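Local coordinates for protein PHOX (Pseudomonas fluorescens, PDB 4A9V) that is an alkaline phosphatase that hydrolyses phosphate monoesters, probably by phosphotransfer at an iron-calcium cofactor inside a beta-propeller, at residues Trp186-Phe200 with Glu242-Phe255. Residues are numbered along the deposited sequence; the frame is centred on the assembly and turned at random.
Sequences WGTYLTCEENFTDCF and ELNRHGWVVEIDPF. With FEO (mu-oxo-diiron), chain S.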
loop_
_atom_site.group_PDB
_atom_site.type_symbol
_atom_site.label_atom_id
_atom_site.label_comp_id
_atom_site.label_asym_id
_atom_site.label_seq_id
_atom_site.Cartn_x
_atom_site.Cartn_y
_atom_site.Cartn_z
ATOM N N TRP A 186 17.568 -8.327 -2.386
ATOM C CA TRP A 186 18.718 -7.799 -3.124
ATOM C C TRP A 186 18.807 -6.295 -3.033
ATOM O O TRP A 186 19.499 -5.660 -3.829
ATOM C CB TRP A 186 18.704 -8.268 -4.584
ATOM C CG TRP A 186 17.413 -8.016 -5.322
ATOM C CD1 TRP A 186 17.108 -6.943 -6.154
ATOM C CD2 TRP A 186 16.235 -8.886 -5.360
ATOM N NE1 TRP A 186 15.833 -7.064 -6.646
ATOM C CE2 TRP A 186 15.259 -8.217 -6.212
ATOM C CE3 TRP A 186 15.908 -10.107 -4.796
ATOM C CZ2 TRP A 186 13.981 -8.722 -6.393
ATOM C CZ3 TRP A 186 14.631 -10.619 -5.011
ATOM C CH2 TRP A 186 13.696 -9.949 -5.798
ATOM N N GLY A 187 18.257 -5.731 -1.962
ATOM C CA GLY A 187 18.564 -4.355 -1.577
ATOM C C GLY A 187 17.812 -3.295 -2.356
ATOM O O GLY A 187 18.264 -2.158 -2.450
ATOM N N THR A 188 16.621 -3.636 -2.840
ATOM C CA THR A 188 15.800 -2.672 -3.545
ATOM C C THR A 188 14.403 -2.546 -2.943
ATOM O O THR A 188 13.972 -3.352 -2.110
ATOM C CB THR A 188 15.698 -2.982 -5.046
ATOM O OG1 THR A 188 14.988 -4.208 -5.228
ATOM C CG2 THR A 188 17.084 -3.054 -5.696
ATOM N N TYR A 189 13.743 -1.464 -3.339
ATOM C CA TYR A 189 12.437 -1.088 -2.831
ATOM C C TYR A 189 11.415 -1.231 -3.954
ATOM O O TYR A 189 11.675 -0.815 -5.088
ATOM C CB TYR A 189 12.488 0.375 -2.380
ATOM C CG TYR A 189 11.200 0.898 -1.789
ATOM C CD1 TYR A 189 10.740 0.412 -0.583
ATOM C CD2 TYR A 189 10.494 1.936 -2.391
ATOM C CE1 TYR A 189 9.585 0.904 -0.006
ATOM C CE2 TYR A 189 9.333 2.439 -1.818
ATOM C CZ TYR A 189 8.902 1.932 -0.611
ATOM O OH TYR A 189 7.772 2.411 0.012
ATOM N N LEU A 190 10.256 -1.800 -3.639
ATOM C CA LEU A 190 9.137 -1.830 -4.571
ATOM C C LEU A 190 8.062 -0.864 -4.104
ATOM O O LEU A 190 7.673 -0.870 -2.929
ATOM C CB LEU A 190 8.552 -3.245 -4.664
ATOM C CG LEU A 190 9.537 -4.362 -5.031
ATOM C CD1 LEU A 190 8.821 -5.702 -5.130
ATOM C CD2 LEU A 190 10.304 -4.062 -6.311
ATOM N N THR A 191 7.628 -0.010 -5.022
ATOM C CA THR A 191 6.521 0.884 -4.769
ATOM C C THR A 191 5.373 0.553 -5.721
ATOM O O THR A 191 5.587 0.165 -6.867
ATOM C CB THR A 191 6.938 2.370 -4.865
ATOM O OG1 THR A 191 5.850 3.179 -4.418
ATOM C CG2 THR A 191 7.309 2.779 -6.277
ATOM N N CYS A 192 4.150 0.669 -5.221
ATOM C CA CYS A 192 2.977 0.118 -5.879
ATOM C C CYS A 192 2.021 1.232 -6.282
ATOM O O CYS A 192 1.562 1.997 -5.436
ATOM C CB CYS A 192 2.271 -0.824 -4.915
ATOM S SG CYS A 192 3.198 -2.338 -4.630
ATOM N N GLU A 193 1.709 1.316 -7.572
ATOM C CA GLU A 193 0.762 2.299 -8.093
ATOM C C GLU A 193 -0.650 1.742 -7.968
ATOM O O GLU A 193 -0.966 0.711 -8.558
ATOM C CB GLU A 193 1.091 2.605 -9.559
ATOM C CG GLU A 193 2.453 3.255 -9.715
ATOM C CD GLU A 193 2.994 3.305 -11.137
ATOM O OE1 GLU A 193 2.415 2.704 -12.071
ATOM O OE2 GLU A 193 4.038 3.975 -11.318
ATOM N N GLU A 194 -1.485 2.420 -7.184
ATOM C CA GLU A 194 -2.818 1.914 -6.836
ATOM C C GLU A 194 -3.902 2.675 -7.620
ATOM O O GLU A 194 -4.215 2.295 -8.741
ATOM C CB GLU A 194 -3.052 1.962 -5.313
ATOM C CG GLU A 194 -4.390 1.375 -4.881
ATOM C CD GLU A 194 -4.745 1.698 -3.448
ATOM O OE1 GLU A 194 -4.327 2.768 -2.954
ATOM O OE2 GLU A 194 -5.510 0.917 -2.849
ATOM N N ASN A 195 -4.393 3.799 -7.103
ATOM C CA ASN A 195 -5.528 4.495 -7.725
ATOM C C ASN A 195 -5.096 5.463 -8.825
ATOM O O ASN A 195 -5.560 6.610 -8.918
ATOM C CB ASN A 195 -6.359 5.196 -6.662
ATOM C CG ASN A 195 -7.108 4.211 -5.793
ATOM O OD1 ASN A 195 -7.827 3.350 -6.306
ATOM N ND2 ASN A 195 -6.866 4.255 -4.495
ATOM N N PHE A 196 -4.263 4.952 -9.720
ATOM C CA PHE A 196 -3.694 5.765 -10.783
ATOM C C PHE A 196 -4.763 6.287 -11.737
ATOM O O PHE A 196 -4.632 7.373 -12.291
ATOM C CB PHE A 196 -2.619 4.987 -11.555
ATOM C CG PHE A 196 -3.156 3.846 -12.374
ATOM C CD1 PHE A 196 -3.382 2.601 -11.815
ATOM C CD2 PHE A 196 -3.385 4.009 -13.725
ATOM C CE1 PHE A 196 -3.886 1.565 -12.580
ATOM C CE2 PHE A 196 -3.893 2.981 -14.491
ATOM C CZ PHE A 196 -4.131 1.750 -13.926
ATOM N N THR A 197 -5.818 5.505 -11.935
ATOM C CA THR A 197 -6.874 5.860 -12.874
ATOM C C THR A 197 -7.606 7.127 -12.459
ATOM O O THR A 197 -8.140 7.832 -13.313
ATOM C CB THR A 197 -7.893 4.715 -13.017
ATOM O OG1 THR A 197 -8.355 4.332 -11.720
ATOM C CG2 THR A 197 -7.264 3.508 -13.685
ATOM N N ASP A 198 -7.615 7.427 -11.160
ATOM C CA ASP A 198 -8.295 8.617 -10.634
ATOM C C ASP A 198 -7.779 9.887 -11.302
ATOM O O ASP A 198 -8.478 10.902 -11.342
ATOM C CB ASP A 198 -8.055 8.744 -9.129
ATOM C CG ASP A 198 -8.762 7.678 -8.315
ATOM O OD1 ASP A 198 -9.410 6.781 -8.897
ATOM O OD2 ASP A 198 -8.661 7.747 -7.071
ATOM N N CYS A 199 -6.514 9.854 -11.713
ATOM C CA CYS A 199 -5.794 11.039 -12.167
ATOM C C CYS A 199 -6.073 11.390 -13.620
ATOM O O CYS A 199 -5.621 12.426 -14.094
ATOM C CB CYS A 199 -4.297 10.819 -11.976
ATOM S SG CYS A 199 -3.822 10.568 -10.262
ATOM N N PHE A 200 -6.752 10.497 -14.337
ATOM C CA PHE A 200 -7.010 10.688 -15.759
ATOM C C PHE A 200 -8.432 11.175 -15.986
ATOM O O PHE A 200 -9.335 10.890 -15.207
ATOM C CB PHE A 200 -6.773 9.377 -16.506
ATOM C CG PHE A 200 -5.327 8.964 -16.544
ATOM C CD1 PHE A 200 -4.736 8.344 -15.451
ATOM C CD2 PHE A 200 -4.534 9.272 -17.639
ATOM C CE1 PHE A 200 -3.386 8.049 -15.454
ATOM C CE2 PHE A 200 -3.183 8.980 -17.649
ATOM C CZ PHE A 200 -2.605 8.381 -16.546
ATOM N N GLU A 242 -1.436 6.553 -22.270
ATOM C CA GLU A 242 -0.806 6.903 -20.999
ATOM C C GLU A 242 -1.430 6.125 -19.844
ATOM O O GLU A 242 -0.734 5.781 -18.894
ATOM C CB GLU A 242 -0.855 8.409 -20.733
ATOM C CG GLU A 242 -0.037 8.854 -19.523
ATOM C CD GLU A 242 1.466 8.735 -19.698
ATOM O OE1 GLU A 242 1.925 8.414 -20.815
ATOM O OE2 GLU A 242 2.196 8.970 -18.704
ATOM N N LEU A 243 -2.715 5.783 -19.948
ATOM C CA LEU A 243 -3.368 4.973 -18.914
ATOM C C LEU A 243 -2.662 3.630 -18.711
ATOM O O LEU A 243 -2.747 3.036 -17.636
ATOM C CB LEU A 243 -4.835 4.748 -19.293
ATOM C CG LEU A 243 -5.752 4.325 -18.141
ATOM C CD1 LEU A 243 -6.012 5.491 -17.202
ATOM C CD2 LEU A 243 -7.060 3.748 -18.657
ATOM N N ASN A 244 -2.035 3.112 -19.764
ATOM C CA ASN A 244 -1.403 1.799 -19.705
ATOM C C ASN A 244 -0.022 1.823 -19.067
ATOM O O ASN A 244 0.515 0.774 -18.712
ATOM C CB ASN A 244 -1.301 1.195 -21.100
ATOM C CG ASN A 244 -2.648 0.972 -21.729
ATOM O OD1 ASN A 244 -3.628 0.718 -21.038
ATOM N ND2 ASN A 244 -2.710 1.090 -23.048
ATOM N N ARG A 245 0.543 3.017 -18.916
ATOM C CA ARG A 245 1.920 3.189 -18.469
ATOM C C ARG A 245 1.996 3.455 -16.958
ATOM O O ARG A 245 3.073 3.733 -16.424
ATOM C CB ARG A 245 2.585 4.296 -19.285
ATOM C CG ARG A 245 2.824 3.865 -20.733
ATOM C CD ARG A 245 2.619 4.970 -21.751
ATOM N NE ARG A 245 3.475 6.130 -21.518
ATOM C CZ ARG A 245 4.747 6.206 -21.883
ATOM N NH1 ARG A 245 5.322 5.202 -22.527
ATOM N NH2 ARG A 245 5.449 7.294 -21.602
ATOM N N HIS A 246 0.875 3.219 -16.281
ATOM C CA HIS A 246 0.739 3.326 -14.834
ATOM C C HIS A 246 -0.137 2.198 -14.353
ATOM O O HIS A 246 -0.825 1.541 -15.146
ATOM C CB HIS A 246 0.147 4.686 -14.458
ATOM C CG HIS A 246 0.942 5.842 -14.987
ATOM N ND1 HIS A 246 2.073 6.279 -14.382
ATOM C CD2 HIS A 246 0.853 6.515 -16.199
ATOM C CE1 HIS A 246 2.648 7.215 -15.162
ATOM N NE2 HIS A 246 1.912 7.349 -16.277
ATOM N N GLY A 247 -0.074 1.923 -13.051
ATOM C CA GLY A 247 -0.674 0.723 -12.476
ATOM C C GLY A 247 0.298 -0.444 -12.350
ATOM O O GLY A 247 -0.116 -1.606 -12.381
ATOM N N TRP A 248 1.575 -0.130 -12.139
ATOM C CA TRP A 248 2.636 -1.136 -12.072
ATOM C C TRP A 248 3.344 -1.088 -10.744
ATOM O O TRP A 248 3.222 -0.122 -9.979
ATOM C CB TRP A 248 3.644 -0.887 -13.194
ATOM C CG TRP A 248 3.023 -0.847 -14.569
ATOM C CD1 TRP A 248 2.707 0.277 -15.320
ATOM C CD2 TRP A 248 2.636 -1.988 -15.400
ATOM N NE1 TRP A 248 2.157 -0.083 -16.529
ATOM C CE2 TRP A 248 2.115 -1.436 -16.640
ATOM C CE3 TRP A 248 2.691 -3.368 -15.248
ATOM C CZ2 TRP A 248 1.729 -2.245 -17.690
ATOM C CZ3 TRP A 248 2.255 -4.175 -16.298
ATOM C CH2 TRP A 248 1.802 -3.624 -17.499
ATOM N N VAL A 249 4.079 -2.154 -10.458
ATOM C CA VAL A 249 5.075 -2.173 -9.401
ATOM C C VAL A 249 6.373 -1.603 -9.961
ATOM O O VAL A 249 6.817 -1.982 -11.043
ATOM C CB VAL A 249 5.296 -3.607 -8.898
ATOM C CG1 VAL A 249 6.341 -3.626 -7.796
ATOM C CG2 VAL A 249 3.987 -4.190 -8.389
ATOM N N VAL A 250 6.955 -0.673 -9.217
ATOM C CA VAL A 250 8.138 0.055 -9.648
ATOM C C VAL A 250 9.286 -0.235 -8.682
ATOM O O VAL A 250 9.123 -0.150 -7.468
ATOM C CB VAL A 250 7.848 1.571 -9.674
ATOM C CG1 VAL A 250 9.065 2.338 -10.161
ATOM C CG2 VAL A 250 6.641 1.867 -10.545
ATOM N N GLU A 251 10.438 -0.622 -9.222
ATOM C CA GLU A 251 11.599 -0.994 -8.427
ATOM C C GLU A 251 12.603 0.163 -8.387
ATOM O O GLU A 251 12.966 0.740 -9.421
ATOM C CB GLU A 251 12.249 -2.251 -9.011
ATOM C CG GLU A 251 13.373 -2.802 -8.149
ATOM C CD GLU A 251 13.897 -4.158 -8.594
ATOM O OE1 GLU A 251 13.530 -4.619 -9.697
ATOM O OE2 GLU A 251 14.757 -4.714 -7.879
ATOM N N ILE A 252 13.002 0.509 -7.166
ATOM C CA ILE A 252 13.892 1.625 -6.867
ATOM C C ILE A 252 15.097 1.118 -6.078
ATOM O O ILE A 252 14.946 0.348 -5.133
ATOM C CB ILE A 252 13.142 2.682 -6.018
ATOM C CG1 ILE A 252 12.011 3.326 -6.830
ATOM C CG2 ILE A 252 14.090 3.742 -5.465
ATOM C CD1 ILE A 252 10.953 4.021 -5.993
ATOM N N ASP A 253 16.285 1.599 -6.444
ATOM C CA ASP A 253 17.490 1.328 -5.674
ATOM C C ASP A 253 17.801 2.514 -4.768
ATOM O O ASP A 253 18.315 3.527 -5.235
ATOM C CB ASP A 253 18.666 1.070 -6.613
ATOM C CG ASP A 253 19.944 0.722 -5.871
ATOM O OD1 ASP A 253 19.949 0.767 -4.620
ATOM O OD2 ASP A 253 20.965 0.434 -6.542
ATOM N N PRO A 254 17.472 2.407 -3.473
ATOM C CA PRO A 254 17.660 3.570 -2.612
ATOM C C PRO A 254 19.131 3.915 -2.385
ATOM O O PRO A 254 19.441 5.019 -1.948
ATOM C CB PRO A 254 16.995 3.147 -1.300
ATOM C CG PRO A 254 17.109 1.658 -1.287
ATOM C CD PRO A 254 16.985 1.233 -2.724
ATOM N N PHE A 255 20.028 2.966 -2.624
ATOM C CA PHE A 255 21.451 3.205 -2.412
ATOM C C PHE A 255 22.163 3.807 -3.626
ATOM O O PHE A 255 23.364 4.069 -3.568
ATOM C CB PHE A 255 22.147 1.922 -1.962
ATOM C CG PHE A 255 21.772 1.497 -0.574
ATOM C CD1 PHE A 255 22.410 2.041 0.530
ATOM C CD2 PHE A 255 20.742 0.597 -0.362
ATOM C CE1 PHE A 255 22.037 1.693 1.814
ATOM C CE2 PHE A 255 20.368 0.244 0.922
ATOM C CZ PHE A 255 21.002 0.804 2.009
HETATM FE FE1 FEO S . -3.817 3.218 -1.028
HETATM FE FE2 FEO S . -5.860 0.413 -0.876
HETATM O O FEO S . -5.000 1.963 -0.112
HETATM O O HOH W 1 20.764 -1.511 -3.277
HETATM O O HOH W 2 -3.331 3.824 0.987
HETATM O O HOH W 3 -5.708 4.461 -0.854
#
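Y189 and T191 pair with I252 and V250 as hydrogen-bonded residues of two antiparallel strands, neighbours in a mixed sheet of the beta-propeller protein PhoX. Four backbone bonds, V250 N to T191 O at 2.8 Å among them, fix the register. On one face the side chains run in parallel: T191 CG2 packs against V250 CB, while I252 CD1 lies at the edge of the Y189 ring. On the other, L190 CD2 leans on E251 CB and CG.

Beyond L190, the extended E251 chain brings OE2 to two donors. W186 NE1 meets it nearly end-on at 2.9 Å, with its ring steeply inclined to the carboxylate, and T188 OG1 approaches on the anti side at 2.7 Å. R264 takes the other oxygen, OE1, in a salt bridge.

At the far end E193, its CG anti to the carbonyl carbon (chi1 -64°), reaches across so that OE1 accepts a nearly straight bond from W248 N, 38° above the carboxylate plane, and a weaker one from G247 N; OE2 forms a salt bridge with K263, and T175 is a further polar partner of the carboxylate. The next residue, E194, points away from 242-255 and bridges the two irons of the mu-oxo-diiron cofactor, which C179 and E273 also help to bind, so strand 189-193 leads straight into the metal site.

Past this point the F196 ring lies flat on the 246-247 backbone, G247 CA sitting 3.7 Å from its centroid in a CH-pi contact; a side chain at G247 would collide with the ring. An alanine in place of F196 would probably leave G247 CA and H246 O facing a gap. F200 receives L243 CD1 over one face, 3.8 Å from the ring centroid, and E242 CG at its edge, 3.7 Å from CE2.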